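Local coordinates for transglutaminase-like domain-containing protein (Streptococcus suis, PDB 4XZ7) that has transglutaminase activity and acts as an antiphagocytic virulence factor, its N-terminal part, which carries a transglutaminase-like core, forming a homodimer, at the interface of chains A and B. Sequence-based numbering; all coordinates share one arbitrary frame. Chains: chain A/B, Putative uncharacterized protein.

The interface of chains A and B. Residues chain A 108, 117, 166, 170, 174; chain B 184-186.
A:Asp166, in strand 164-167, reaches across to the loop of B:Ile184, B:Asn185 and B:Val186 and takes two consecutive backbone amides with its carboxylate. OD2 accepts the hydrogen bond from N of B:Asn185 at 2.7 Å through its syn lone pair, though it is bent, 133° at the hydrogen. The straighter bond runs from N of B:Val186 to OD1, 2.9 Å long, with the donor above the carboxylate plane. CG of A:Asp166 stands anti to its backbone N (chi1 -158°), which turns the carboxylate toward the loop. B:Asn185 has a left-handed backbone (phi 50°), a bend that probably lets both N-H groups meet the same acid and help balance its charge.

B:Asn185 also buries the most surface in this patch, 54 Å². Its OD1 sits in the plane of the A:Tyr170 ring, at the edge and 3.8 Å from CE2, with the amide steeply inclined to the ring. Water 1 links the two side chains, 2.8 Å from the phenol OH of A:Tyr170 and 2.9 Å from OD1 of B:Asn185. The modelled CG of poorly ordered A:Met117 lies over the amide face opposite A:Tyr170, while OG of A:Ser108 approaches CA of B:Asn185.

B:Ile184 extends its CD1 branch toward helix 170-181, crossing the A:Tyr170 side chain at about a right angle and ending 3.7 Å from OG of A:Ser174; its CG2 packs 3.9 Å from CA of A:Tyr170. That hydroxyl of A:Ser174, over one ring face of A:Tyr170 near its rim, is held by its bond to A:Tyr170 O.

Repeated with the chains exchanged, this patch helps join the two subunits of the homodimer, a carboxylate holding two backbone amides beside a small apolar contact.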
loop_
_atom_site.group_PDB
_atom_site.type_symbol
_atom_site.label_atom_id
_atom_site.label_comp_id
_atom_site.label_asym_id
_atom_site.label_seq_id
_atom_site.Cartn_x
_atom_site.Cartn_y
_atom_site.Cartn_z
ATOM N N SER A 108 -4.975 1.548 -18.668
ATOM C CA SER A 108 -3.891 2.181 -17.933
ATOM C C SER A 108 -2.561 1.459 -18.126
ATOM O O SER A 108 -1.561 2.074 -18.490
ATOM C CB SER A 108 -4.250 2.243 -16.445
ATOM O OG SER A 108 -3.172 2.721 -15.673
ATOM N N MET A 117 1.719 5.874 -14.204
ATOM C CA MET A 117 0.629 5.012 -14.670
ATOM C C MET A 117 -0.708 5.453 -14.051
ATOM O O MET A 117 -1.716 4.744 -14.109
ATOM C CB MET A 117 0.935 3.548 -14.345
ATOM C CG MET A 117 0.276 2.551 -15.285
ATOM S SD MET A 117 1.443 1.496 -16.171
ATOM C CE MET A 117 1.969 2.574 -17.501
ATOM N N ASP A 166 -9.329 1.822 -15.819
ATOM C CA ASP A 166 -8.611 0.978 -14.891
ATOM C C ASP A 166 -9.638 0.414 -13.909
ATOM O O ASP A 166 -10.793 0.846 -13.913
ATOM C CB ASP A 166 -7.526 1.777 -14.152
ATOM C CG ASP A 166 -6.426 0.890 -13.583
ATOM O OD1 ASP A 166 -6.533 -0.355 -13.646
ATOM O OD2 ASP A 166 -5.437 1.441 -13.060
ATOM N N TYR A 170 -9.164 2.161 -8.286
ATOM C CA TYR A 170 -7.792 2.651 -8.431
ATOM C C TYR A 170 -7.374 3.572 -7.291
ATOM O O TYR A 170 -6.282 3.425 -6.730
ATOM C CB TYR A 170 -7.618 3.395 -9.763
ATOM C CG TYR A 170 -6.256 4.050 -9.875
ATOM C CD1 TYR A 170 -6.026 5.328 -9.369
ATOM C CD2 TYR A 170 -5.187 3.379 -10.455
ATOM C CE1 TYR A 170 -4.768 5.917 -9.438
ATOM C CE2 TYR A 170 -3.922 3.967 -10.541
ATOM C CZ TYR A 170 -3.722 5.237 -10.030
ATOM O OH TYR A 170 -2.483 5.837 -10.120
ATOM N N SER A 174 -4.674 2.945 -4.322
ATOM C CA SER A 174 -3.481 3.781 -4.354
ATOM C C SER A 174 -3.235 4.470 -3.024
ATOM O O SER A 174 -2.098 4.818 -2.710
ATOM C CB SER A 174 -3.564 4.806 -5.487
ATOM O OG SER A 174 -3.463 4.113 -6.726
ATOM N N ILE B 184 -4.330 -3.038 -10.066
ATOM C CA ILE B 184 -4.530 -1.774 -10.761
ATOM C C ILE B 184 -3.501 -1.613 -11.869
ATOM O O ILE B 184 -2.674 -2.503 -12.080
ATOM C CB ILE B 184 -4.466 -0.566 -9.813
ATOM C CG1 ILE B 184 -3.141 -0.525 -9.041
ATOM C CG2 ILE B 184 -5.657 -0.579 -8.881
ATOM C CD1 ILE B 184 -2.981 0.731 -8.154
ATOM N N ASN B 185 -3.555 -0.485 -12.577
ATOM C CA ASN B 185 -2.831 -0.355 -13.844
ATOM C C ASN B 185 -3.148 -1.563 -14.710
ATOM O O ASN B 185 -2.267 -2.152 -15.311
ATOM C CB ASN B 185 -1.315 -0.241 -13.606
ATOM C CG ASN B 185 -0.979 0.746 -12.510
ATOM O OD1 ASN B 185 -1.386 1.907 -12.560
ATOM N ND2 ASN B 185 -0.267 0.281 -11.496
ATOM N N VAL B 186 -4.420 -1.954 -14.728
ATOM C CA VAL B 186 -4.840 -3.121 -15.477
ATOM C C VAL B 186 -4.522 -2.963 -16.976
ATOM O O VAL B 186 -4.747 -1.900 -17.561
ATOM C CB VAL B 186 -6.340 -3.378 -15.290
ATOM C CG1 VAL B 186 -6.821 -4.469 -16.265
ATOM C CG2 VAL B 186 -6.635 -3.746 -13.846
HETATM O O HOH W 1 -0.442 4.174 -10.990
#